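Putative uncharacterized protein (Archaeoglobus fulgidus, PDB 3VU0) is the C-terminal globular domain of an archaeal AglB protein, a member of the oligosaccharyltransferase family, with helices packed around a small mixed beta-sheet. Local coordinates at residues W38-W43 and V91-V96; T103-I108 and D126-T131. All coordinates share one frame; numbering follows the deposited sequence.

Contact 1 (W38-W43 and V91-V96); sequences WDYGNW and VEELTV
Tyr40 reaches across to Val91, Glu93 and Leu94, and carries the 38-43 half of the contact. CG lies anti to the carbonyl carbon, with chi1 at -38°, directing the ring at the short 3-10 turn 92-94. CB and CG lie short of the other segment; the ring first meets Val91 CG2, which approaches obliquely, 4.1 Å from Tyr40 CD2. Tyr40 CE2 comes closer, 3.5 Å from Val91 CG2. On the other side of the hydroxyl, Tyr40 CE1 is 3.3 Å from Glu93 OE1, at the edge and in the ring plane. At the tip, Tyr40 OH donates a very short hydrogen bond of 2.5 Å to Glu93 OE1, while Leu94 CD2 sits 3.4 Å from the same OH. Glu93 is extended beyond CG, its carboxylate only 24° from the ring plane. Lys104 forms salt bridges with Asp39 and with Glu93 OE1, a second grip on that oxygen, and Trp7 of helix 5-17 packs against the Tyr40 ring. Tyr40 belongs to the family's WWDYG signature; the contact ties that motif to the turn after strand 85-91 by a phenol-carboxylate bond bordered by aliphatic groups, an arrangement that probably fixes the direction of the hydroxyl.

Contact 2 (T103-I108 and D126-T131); sequences TKFIPI and DFFNKT
The ring of Phe105 meets Phe128 in a T-shaped stack, the edge of Phe128 pointing at the face of Phe105. Phe128 CD1 stands over the centre of that face, 3.9 Å from Phe105 CE2, and the two planes are 76° apart. This is the tight, buried part: Phe128 CB also presses on Phe105 CE1 at 3.7 Å, and Leu133 of helix 132-138 touches both rings. Phe105 gets there with CG anti to the backbone N (chi1 -173°), which carries the ring over to helix 121-128. Toward Phe127, which is partly exposed, the contact is as close, Phe105 CZ lying 3.7 Å from Phe127 CE2, but has no face overlap. The rings touch at their borders, without stacking, their centroids 6.0 Å apart and planes 37° apart. The loose side begins at Thr131 CG2, a lighter touch 4.0 Å from Phe105 CZ. There the type I turn from Phe128 to Thr131 leads past solvent-exposed Lys130; Thr131 OG1 donates to Phe128 O at 2.9 Å, on a lone pair in the carbonyl plane. Together the three phenylalanines make an aromatic cluster where two helices meet just before a third begins.

In the fold
Both contacts are buried, but the centre of contact 1 is nearer the centre of the chain, about 7 Å against about 11 Å for contact 2. Contact 1 joins the residues leading into helix 41-46 to the end of strand 85-91 and the 3-10 turn behind it, and is mixed polar and apolar; contact 2 joins two helices and the turn that follows one of them, mainly through aromatic rings and wholly apolar across the segments. They share no segment, yet 91-96 and 103-108 run against each other: the Lys104 of contact 1 immediately precedes helix 105-112, and Thr103 OG1 probably hydrogen-bonds to Thr95 O at 2.8 Å. Leu133 of helix 132-138 touches Leu94, Phe105 and Phe128, continuing the apolar core between them.

Contact 1 (W38-W43 and V91-V96)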
loop_
_atom_site.group_PDB
_atom_site.type_symbol
_atom_site.label_atom_id
_atom_site.label_comp_id
_atom_site.label_asym_id
_atom_site.label_seq_id
_atom_site.Cartn_x
_atom_site.Cartn_y
_atom_site.Cartn_z
ATOM N N TRP A 38 7.571 0.959 1.232
ATOM C CA TRP A 38 8.805 1.723 1.089
ATOM C C TRP A 38 9.617 1.483 -0.185
ATOM O O TRP A 38 10.334 2.375 -0.632
ATOM C CB TRP A 38 9.699 1.540 2.326
ATOM C CG TRP A 38 10.345 0.207 2.429
ATOM C CD1 TRP A 38 9.803 -0.935 2.944
ATOM C CD2 TRP A 38 11.659 -0.134 1.983
ATOM N NE1 TRP A 38 10.703 -1.971 2.846
ATOM C CE2 TRP A 38 11.851 -1.505 2.258
ATOM C CE3 TRP A 38 12.696 0.588 1.377
ATOM C CZ2 TRP A 38 13.040 -2.174 1.946
ATOM C CZ3 TRP A 38 13.884 -0.079 1.066
ATOM C CH2 TRP A 38 14.041 -1.447 1.353
ATOM N N ASP A 39 9.500 0.300 -0.782
ATOM C CA ASP A 39 10.237 0.004 -2.009
ATOM C C ASP A 39 9.965 1.004 -3.137
ATOM O O ASP A 39 10.836 1.263 -3.970
ATOM C CB ASP A 39 9.883 -1.391 -2.551
ATOM C CG ASP A 39 10.352 -2.517 -1.654
ATOM O OD1 ASP A 39 11.270 -2.300 -0.835
ATOM O OD2 ASP A 39 9.810 -3.631 -1.794
ATOM N N TYR A 40 8.754 1.550 -3.168
ATOM C CA TYR A 40 8.355 2.471 -4.233
ATOM C C TYR A 40 8.481 3.950 -3.889
ATOM O O TYR A 40 8.206 4.816 -4.732
ATOM C CB TYR A 40 6.903 2.180 -4.625
ATOM C CG TYR A 40 6.554 0.707 -4.616
ATOM C CD1 TYR A 40 7.205 -0.192 -5.462
ATOM C CD2 TYR A 40 5.572 0.215 -3.760
ATOM C CE1 TYR A 40 6.881 -1.554 -5.457
ATOM C CE2 TYR A 40 5.240 -1.140 -3.743
ATOM C CZ TYR A 40 5.897 -2.018 -4.594
ATOM O OH TYR A 40 5.559 -3.353 -4.583
ATOM N N GLY A 41 8.890 4.238 -2.657
ATOM C CA GLY A 41 9.014 5.614 -2.210
ATOM C C GLY A 41 9.774 6.559 -3.124
ATOM O O GLY A 41 9.271 7.633 -3.465
ATOM N N ASN A 42 10.984 6.170 -3.519
ATOM C CA ASN A 42 11.806 7.012 -4.381
ATOM C C ASN A 42 11.158 7.313 -5.723
ATOM O O ASN A 42 11.331 8.405 -6.267
ATOM C CB ASN A 42 13.187 6.378 -4.597
ATOM C CG ASN A 42 14.039 6.404 -3.340
ATOM O OD1 ASN A 42 14.051 7.394 -2.616
ATOM N ND2 ASN A 42 14.762 5.320 -3.083
ATOM N N TRP A 43 10.414 6.350 -6.259
ATOM C CA TRP A 43 9.739 6.550 -7.535
ATOM C C TRP A 43 8.667 7.622 -7.398
ATOM O O TRP A 43 8.566 8.539 -8.219
ATOM C CB TRP A 43 9.083 5.252 -8.015
ATOM C CG TRP A 43 10.012 4.285 -8.683
ATOM C CD1 TRP A 43 11.281 4.532 -9.129
ATOM C CD2 TRP A 43 9.714 2.933 -9.052
ATOM N NE1 TRP A 43 11.788 3.420 -9.757
ATOM C CE2 TRP A 43 10.846 2.423 -9.724
ATOM C CE3 TRP A 43 8.595 2.102 -8.881
ATOM C CZ2 TRP A 43 10.893 1.119 -10.229
ATOM C CZ3 TRP A 43 8.640 0.806 -9.382
ATOM C CH2 TRP A 43 9.786 0.327 -10.051
ATOM N N VAL A 91 0.109 -2.355 -4.850
ATOM C CA VAL A 91 0.695 -3.043 -5.996
ATOM C C VAL A 91 0.425 -4.535 -5.860
ATOM O O VAL A 91 0.484 -5.079 -4.758
ATOM C CB VAL A 91 2.218 -2.791 -6.053
ATOM C CG1 VAL A 91 2.800 -3.359 -7.338
ATOM C CG2 VAL A 91 2.494 -1.303 -5.949
ATOM N N GLU A 92 0.135 -5.200 -6.974
ATOM C CA GLU A 92 -0.175 -6.625 -6.934
ATOM C C GLU A 92 0.874 -7.505 -6.249
ATOM O O GLU A 92 0.513 -8.440 -5.538
ATOM C CB GLU A 92 -0.452 -7.168 -8.345
ATOM C CG GLU A 92 -1.030 -8.588 -8.333
ATOM C CD GLU A 92 -1.311 -9.141 -9.723
ATOM O OE1 GLU A 92 -1.788 -10.295 -9.823
ATOM O OE2 GLU A 92 -1.058 -8.427 -10.714
ATOM N N GLU A 93 2.159 -7.213 -6.445
ATOM C CA GLU A 93 3.208 -8.030 -5.820
ATOM C C GLU A 93 3.177 -7.996 -4.285
ATOM O O GLU A 93 3.858 -8.778 -3.634
ATOM C CB GLU A 93 4.601 -7.614 -6.324
ATOM C CG GLU A 93 5.037 -6.206 -5.941
ATOM C CD GLU A 93 6.464 -5.874 -6.387
ATOM O OE1 GLU A 93 6.925 -4.748 -6.116
ATOM O OE2 GLU A 93 7.128 -6.732 -7.004
ATOM N N LEU A 94 2.381 -7.097 -3.712
ATOM C CA LEU A 94 2.260 -6.988 -2.255
ATOM C C LEU A 94 1.212 -7.958 -1.706
ATOM O O LEU A 94 1.220 -8.293 -0.523
ATOM C CB LEU A 94 1.837 -5.572 -1.854
ATOM C CG LEU A 94 2.712 -4.379 -2.241
ATOM C CD1 LEU A 94 2.105 -3.099 -1.666
ATOM C CD2 LEU A 94 4.113 -4.587 -1.716
ATOM N N THR A 95 0.306 -8.395 -2.570
ATOM C CA THR A 95 -0.769 -9.283 -2.161
ATOM C C THR A 95 -0.393 -10.756 -2.167
ATOM O O THR A 95 0.581 -11.166 -2.795
ATOM C CB THR A 95 -2.000 -9.105 -3.067
ATOM O OG1 THR A 95 -1.687 -9.574 -4.383
ATOM C CG2 THR A 95 -2.400 -7.632 -3.147
ATOM N N VAL A 96 -1.181 -11.550 -1.454
ATOM C CA VAL A 96 -0.956 -12.987 -1.389
ATOM C C VAL A 96 -1.669 -13.593 -2.589
ATOM O O VAL A 96 -2.831 -13.277 -2.846
ATOM C CB VAL A 96 -1.532 -13.581 -0.087
ATOM C CG1 VAL A 96 -1.392 -15.101 -0.089
ATOM C CG2 VAL A 96 -0.799 -12.990 1.111
#

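Contact 2 (T103-I108 and D126-T131)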
loop_
_atom_site.group_PDB
_atom_site.type_symbol
_atom_site.label_atom_id
_atom_site.label_comp_id
_atom_site.label_asym_id
_atom_site.label_seq_id
_atom_site.Cartn_x
_atom_site.Cartn_y
_atom_site.Cartn_z
ATOM N N THR A 103 5.434 -13.507 -1.917
ATOM C CA THR A 103 4.699 -12.253 -1.816
ATOM C C THR A 103 5.439 -11.296 -0.900
ATOM O O THR A 103 6.107 -11.723 0.043
ATOM C CB THR A 103 3.284 -12.469 -1.243
ATOM O OG1 THR A 103 2.675 -11.196 -0.987
ATOM C CG2 THR A 103 3.345 -13.263 0.058
ATOM N N LYS A 104 5.329 -10.002 -1.173
ATOM C CA LYS A 104 5.987 -9.032 -0.320
ATOM C C LYS A 104 5.175 -8.815 0.954
ATOM O O LYS A 104 5.558 -8.030 1.818
ATOM C CB LYS A 104 6.205 -7.715 -1.069
ATOM C CG LYS A 104 7.274 -7.828 -2.151
ATOM C CD LYS A 104 7.554 -6.498 -2.824
ATOM C CE LYS A 104 8.761 -6.592 -3.753
ATOM N NZ LYS A 104 9.128 -5.247 -4.284
ATOM N N PHE A 105 4.054 -9.522 1.075
ATOM C CA PHE A 105 3.229 -9.402 2.272
ATOM C C PHE A 105 3.999 -9.972 3.470
ATOM O O PHE A 105 3.767 -9.582 4.615
ATOM C CB PHE A 105 1.905 -10.156 2.092
ATOM C CG PHE A 105 0.932 -9.951 3.222
ATOM C CD1 PHE A 105 0.529 -11.023 4.015
ATOM C CD2 PHE A 105 0.416 -8.687 3.491
ATOM C CE1 PHE A 105 -0.377 -10.840 5.062
ATOM C CE2 PHE A 105 -0.492 -8.488 4.536
ATOM C CZ PHE A 105 -0.889 -9.568 5.324
ATOM N N ILE A 106 4.924 -10.892 3.200
ATOM C CA ILE A 106 5.718 -11.508 4.260
ATOM C C ILE A 106 6.593 -10.457 4.951
ATOM O O ILE A 106 6.517 -10.288 6.164
ATOM C CB ILE A 106 6.584 -12.673 3.708
ATOM C CG1 ILE A 106 5.674 -13.777 3.156
ATOM C CG2 ILE A 106 7.470 -13.253 4.812
ATOM C CD1 ILE A 106 4.710 -14.357 4.178
ATOM N N PRO A 107 7.436 -9.735 4.190
ATOM C CA PRO A 107 8.256 -8.726 4.866
ATOM C C PRO A 107 7.384 -7.637 5.495
ATOM O O PRO A 107 7.746 -7.053 6.522
ATOM C CB PRO A 107 9.163 -8.199 3.749
ATOM C CG PRO A 107 8.396 -8.486 2.493
ATOM C CD PRO A 107 7.802 -9.850 2.768
ATOM N N ILE A 108 6.232 -7.368 4.885
ATOM C CA ILE A 108 5.317 -6.367 5.433
ATOM C C ILE A 108 4.881 -6.852 6.818
ATOM O O ILE A 108 4.872 -6.092 7.781
ATOM C CB ILE A 108 4.069 -6.184 4.536
ATOM C CG1 ILE A 108 4.464 -5.474 3.236
ATOM C CG2 ILE A 108 3.000 -5.386 5.271
ATOM C CD1 ILE A 108 3.283 -5.185 2.308
ATOM N N ASP A 126 -5.628 -16.427 5.585
ATOM C CA ASP A 126 -6.807 -15.948 6.300
ATOM C C ASP A 126 -6.545 -14.567 6.903
ATOM O O ASP A 126 -7.417 -13.705 6.874
ATOM C CB ASP A 126 -7.221 -16.935 7.401
ATOM C CG ASP A 126 -7.745 -18.252 6.841
ATOM O OD1 ASP A 126 -8.116 -18.299 5.645
ATOM O OD2 ASP A 126 -7.798 -19.239 7.603
ATOM N N PHE A 127 -5.348 -14.360 7.442
ATOM C CA PHE A 127 -4.984 -13.062 8.016
ATOM C C PHE A 127 -4.997 -11.997 6.908
ATOM O O PHE A 127 -5.602 -10.931 7.057
ATOM C CB PHE A 127 -3.590 -13.126 8.649
ATOM C CG PHE A 127 -3.082 -11.793 9.128
ATOM C CD1 PHE A 127 -3.712 -11.129 10.172
ATOM C CD2 PHE A 127 -1.999 -11.182 8.507
ATOM C CE1 PHE A 127 -3.268 -9.866 10.590
ATOM C CE2 PHE A 127 -1.550 -9.926 8.915
ATOM C CZ PHE A 127 -2.188 -9.267 9.959
ATOM N N PHE A 128 -4.336 -12.292 5.793
ATOM C CA PHE A 128 -4.293 -11.355 4.670
ATOM C C PHE A 128 -5.690 -10.927 4.223
ATOM O O PHE A 128 -5.937 -9.747 3.956
ATOM C CB PHE A 128 -3.565 -11.974 3.473
ATOM C CG PHE A 128 -3.707 -11.178 2.206
ATOM C CD1 PHE A 128 -3.069 -9.944 2.066
ATOM C CD2 PHE A 128 -4.527 -11.630 1.176
ATOM C CE1 PHE A 128 -3.253 -9.173 0.920
ATOM C CE2 PHE A 128 -4.719 -10.864 0.021
ATOM C CZ PHE A 128 -4.082 -9.636 -0.105
ATOM N N ASN A 129 -6.605 -11.882 4.149
ATOM C CA ASN A 129 -7.950 -11.581 3.696
ATOM C C ASN A 129 -8.750 -10.629 4.583
ATOM O O ASN A 129 -9.816 -10.175 4.184
ATOM C CB ASN A 129 -8.730 -12.880 3.457
ATOM C CG ASN A 129 -8.208 -13.653 2.248
ATOM O OD1 ASN A 129 -7.629 -13.070 1.329
ATOM N ND2 ASN A 129 -8.426 -14.965 2.238
ATOM N N LYS A 130 -8.228 -10.307 5.765
ATOM C CA LYS A 130 -8.911 -9.389 6.680
ATOM C C LYS A 130 -8.224 -8.020 6.720
ATOM O O LYS A 130 -8.697 -7.100 7.392
ATOM C CB LYS A 130 -8.909 -9.953 8.106
ATOM C CG LYS A 130 -9.560 -11.313 8.281
ATOM C CD LYS A 130 -9.273 -11.853 9.679
ATOM C CE LYS A 130 -9.841 -13.247 9.868
ATOM N NZ LYS A 130 -9.415 -13.822 11.176
ATOM N N THR A 131 -7.115 -7.880 6.001
ATOM C CA THR A 131 -6.361 -6.632 6.031
ATOM C C THR A 131 -6.789 -5.533 5.063
ATOM O O THR A 131 -7.528 -5.760 4.106
ATOM C CB THR A 131 -4.861 -6.881 5.781
ATOM O OG1 THR A 131 -4.661 -7.223 4.403
ATOM C CG2 THR A 131 -4.348 -8.013 6.667
#